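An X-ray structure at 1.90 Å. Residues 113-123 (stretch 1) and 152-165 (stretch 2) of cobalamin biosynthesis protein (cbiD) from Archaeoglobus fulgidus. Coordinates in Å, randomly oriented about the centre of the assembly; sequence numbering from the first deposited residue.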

# COMPACT_ATOMS: atom_id res chain seq x y z
N THR A 113 25.27 13.05 -9.89
CA THR A 113 25.68 11.71 -9.52
C THR A 113 24.55 10.68 -9.71
O THR A 113 23.49 10.77 -9.09
CB THR A 113 26.19 11.71 -8.06
OG1 THR A 113 26.22 10.37 -7.55
CG2 THR A 113 25.32 12.60 -7.21
N SER A 114 24.79 9.71 -10.59
CA SER A 114 23.81 8.68 -10.90
C SER A 114 23.38 7.81 -9.72
O SER A 114 24.20 7.37 -8.92
CB SER A 114 24.34 7.79 -12.01
OG SER A 114 25.69 7.46 -11.75
N GLY A 115 22.07 7.55 -9.64
CA GLY A 115 21.53 6.74 -8.57
C GLY A 115 20.28 7.35 -7.96
O GLY A 115 19.77 8.36 -8.46
N ILE A 116 19.79 6.73 -6.89
CA ILE A 116 18.60 7.17 -6.17
C ILE A 116 19.01 7.56 -4.75
O ILE A 116 19.52 6.73 -4.00
CB ILE A 116 17.54 6.04 -6.06
CG1 ILE A 116 16.99 5.69 -7.44
CG2 ILE A 116 16.44 6.45 -5.10
CD1 ILE A 116 16.32 6.84 -8.15
N PHE A 117 18.77 8.81 -4.38
CA PHE A 117 19.16 9.28 -3.06
C PHE A 117 17.97 9.86 -2.33
O PHE A 117 17.03 10.37 -2.95
CB PHE A 117 20.27 10.32 -3.20
CG PHE A 117 21.37 9.88 -4.14
CD1 PHE A 117 22.26 8.87 -3.77
CD2 PHE A 117 21.48 10.45 -5.42
CE1 PHE A 117 23.24 8.42 -4.66
CE2 PHE A 117 22.46 10.00 -6.32
CZ PHE A 117 23.34 8.99 -5.94
N PHE A 118 18.02 9.79 -1.00
CA PHE A 118 16.95 10.29 -0.15
C PHE A 118 17.44 11.44 0.73
O PHE A 118 18.41 11.29 1.47
CB PHE A 118 16.41 9.13 0.69
CG PHE A 118 15.88 8.00 -0.13
CD1 PHE A 118 14.61 8.07 -0.70
CD2 PHE A 118 16.68 6.90 -0.43
CE1 PHE A 118 14.15 7.07 -1.56
CE2 PHE A 118 16.23 5.89 -1.28
CZ PHE A 118 14.96 5.97 -1.85
N GLY A 119 16.75 12.58 0.66
CA GLY A 119 17.17 13.72 1.44
C GLY A 119 16.38 14.04 2.70
O GLY A 119 16.01 13.15 3.46
N ARG A 120 16.14 15.32 2.91
CA ARG A 120 15.41 15.80 4.08
C ARG A 120 13.99 15.25 4.15
O ARG A 120 13.34 15.05 3.13
CB ARG A 120 15.34 17.33 4.06
CG ARG A 120 14.50 17.88 2.92
CD ARG A 120 14.22 19.37 3.07
NE ARG A 120 13.31 19.86 2.04
CZ ARG A 120 13.56 19.81 0.73
NH1 ARG A 120 14.70 19.30 0.27
NH2 ARG A 120 12.66 20.27 -0.13
N GLY A 121 13.52 15.01 5.38
CA GLY A 121 12.17 14.51 5.58
C GLY A 121 12.05 13.00 5.58
O GLY A 121 11.01 12.47 5.96
N VAL A 122 13.10 12.32 5.13
CA VAL A 122 13.14 10.85 5.10
C VAL A 122 13.92 10.40 6.33
O VAL A 122 15.11 10.69 6.45
CB VAL A 122 13.83 10.33 3.81
CG1 VAL A 122 13.83 8.79 3.80
CG2 VAL A 122 13.13 10.87 2.58
N GLY A 123 13.25 9.70 7.23
CA GLY A 123 13.89 9.23 8.45
C GLY A 123 15.10 8.34 8.26
O GLY A 123 15.30 7.74 7.21
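Stretch 2 (152-165) FSGGVRISVPDGEE

The apolar centre of the contact lies on one face of a two-stranded parallel arrangement, where Ile116 and Phe118 of the first strand meet Val156 and Ile158 of the second. Ile116 (m, m) brings CD1 to 3.4 Å from Val156 CG2, while Ile158 (m, t) extends CD1 to 3.9 Å from Phe118 CE1 and 4.3 Å from Ile116 CG2, so that it touches both side chains. Farther along, Val122 CG2 packs 4.0 Å from Val160 CG2.

Beneath these side chains, strand 155-159 runs in the same direction as strand 115-118, their axes crossing at -21° with a closest approach of 4.4 Å. Ile116 pairs with Val156, Phe117 with Arg157 and Phe118 with Ile158. The hydrogen bonds alternate as parallel pairing requires: Val156 N donates to Gly115 O (2.9 Å), Phe117 N to Val156 O (2.8 Å), Ile158 N to Phe117 O (2.6 Å) and Gly119 N to Ile158 O (2.8 Å). On the other face, Phe117 CB and Arg157 CB stand 4.3 Å apart.

Past the strand, stretch 1 folds into a type II turn from Gly119 to Val122, yet the backbones stay joined through Val160 N and Arg120 O at 2.8 Å. Gly121 fits closely here, its CA 3.1 Å from Val160 O; a CB would clash with that oxygen. Stretch 2 then makes a type I turn from Val160 to Gly163, closed by a 2.8 Å bond from Gly163 N to Val160 O, and enters a helix with Gly163 CA 3.4 Å from Gly121 O.

At the polar edge, the Arg120 guanidinium lies with one face over Ser159 CB (3.7 Å from NH1), and its NH2 approaches Pro161 CG at 3.6 Å. A water links Arg120 N (3.2 Å from the water O) to Ser159 OG (3.0 Å from the same O).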

# COMPACT_ATOMS: atom_id res chain seq x y z
N PHE A 152 18.36 9.21 -19.79
CA PHE A 152 18.90 9.92 -18.64
C PHE A 152 20.07 9.12 -18.06
O PHE A 152 20.02 7.88 -18.02
CB PHE A 152 17.79 10.06 -17.59
CG PHE A 152 18.20 10.80 -16.36
CD1 PHE A 152 18.46 12.16 -16.40
CD2 PHE A 152 18.29 10.13 -15.14
CE1 PHE A 152 18.81 12.85 -15.23
CE2 PHE A 152 18.63 10.80 -13.97
CZ PHE A 152 18.90 12.17 -14.02
N SER A 153 21.12 9.80 -17.61
CA SER A 153 22.27 9.12 -17.03
C SER A 153 22.63 9.63 -15.64
O SER A 153 23.53 9.08 -15.00
CB SER A 153 23.49 9.24 -17.96
OG SER A 153 23.80 10.60 -18.22
N GLY A 154 21.94 10.66 -15.17
CA GLY A 154 22.21 11.18 -13.85
C GLY A 154 21.47 10.41 -12.77
O GLY A 154 21.27 9.20 -12.89
N GLY A 155 21.08 11.10 -11.71
CA GLY A 155 20.36 10.47 -10.62
C GLY A 155 19.28 11.38 -10.08
O GLY A 155 19.04 12.45 -10.64
N VAL A 156 18.60 10.97 -9.02
CA VAL A 156 17.56 11.82 -8.43
C VAL A 156 17.60 11.72 -6.91
O VAL A 156 17.91 10.67 -6.35
CB VAL A 156 16.12 11.45 -8.90
CG1 VAL A 156 16.06 11.31 -10.41
CG2 VAL A 156 15.67 10.19 -8.23
N ARG A 157 17.32 12.84 -6.25
CA ARG A 157 17.27 12.83 -4.79
C ARG A 157 15.80 13.05 -4.47
O ARG A 157 15.17 13.99 -4.97
CB ARG A 157 18.14 13.95 -4.20
CG ARG A 157 18.00 14.11 -2.68
CD ARG A 157 19.27 14.70 -2.04
NE ARG A 157 19.87 15.73 -2.90
CZ ARG A 157 19.23 16.83 -3.29
NH1 ARG A 157 17.97 17.06 -2.89
NH2 ARG A 157 19.82 17.68 -4.12
N ILE A 158 15.25 12.15 -3.66
CA ILE A 158 13.85 12.22 -3.25
C ILE A 158 13.78 12.78 -1.83
O ILE A 158 14.46 12.29 -0.93
CB ILE A 158 13.21 10.81 -3.30
CG1 ILE A 158 13.31 10.25 -4.73
CG2 ILE A 158 11.77 10.88 -2.80
CD1 ILE A 158 12.90 8.80 -4.86
N SER A 159 12.96 13.82 -1.64
CA SER A 159 12.82 14.46 -0.33
C SER A 159 11.37 14.68 0.06
O SER A 159 10.48 14.69 -0.78
CB SER A 159 13.53 15.82 -0.31
OG SER A 159 14.91 15.68 -0.58
N VAL A 160 11.17 14.87 1.36
CA VAL A 160 9.84 15.12 1.92
C VAL A 160 9.93 16.38 2.80
O VAL A 160 10.26 16.31 3.99
CB VAL A 160 9.37 13.91 2.74
CG1 VAL A 160 7.92 14.09 3.16
CG2 VAL A 160 9.55 12.64 1.92
N PRO A 161 9.63 17.55 2.22
CA PRO A 161 9.66 18.86 2.89
C PRO A 161 9.13 18.91 4.33
O PRO A 161 9.76 19.51 5.20
CB PRO A 161 8.87 19.74 1.94
CG PRO A 161 9.26 19.19 0.61
CD PRO A 161 9.18 17.69 0.83
N ASP A 162 7.98 18.28 4.58
CA ASP A 162 7.40 18.30 5.93
C ASP A 162 7.55 16.95 6.60
O ASP A 162 6.85 16.66 7.57
CB ASP A 162 5.92 18.67 5.89
CG ASP A 162 5.67 20.02 5.26
OD1 ASP A 162 6.29 21.02 5.69
OD2 ASP A 162 4.84 20.09 4.33
N GLY A 163 8.46 16.14 6.09
CA GLY A 163 8.65 14.82 6.64
C GLY A 163 9.09 14.77 8.09
O GLY A 163 8.57 13.97 8.86
N GLU A 164 10.03 15.62 8.47
CA GLU A 164 10.52 15.61 9.84
C GLU A 164 9.42 15.94 10.83
O GLU A 164 9.35 15.36 11.91
CB GLU A 164 11.67 16.58 10.00
CG GLU A 164 12.42 16.40 11.30
CD GLU A 164 13.55 17.38 11.45
OE1 GLU A 164 14.42 17.41 10.56
OE2 GLU A 164 13.56 18.12 12.46
N GLU A 165 8.56 16.89 10.45
CA GLU A 165 7.45 17.28 11.30
C GLU A 165 6.41 16.18 11.35
O GLU A 165 6.15 15.61 12.41
CB GLU A 165 6.81 18.57 10.79
CG GLU A 165 7.52 19.82 11.25
CD GLU A 165 7.85 19.78 12.73
OE1 GLU A 165 6.93 19.59 13.56
OE2 GLU A 165 9.05 19.95 13.08
O HOH W 1 17.03 17.36 0.65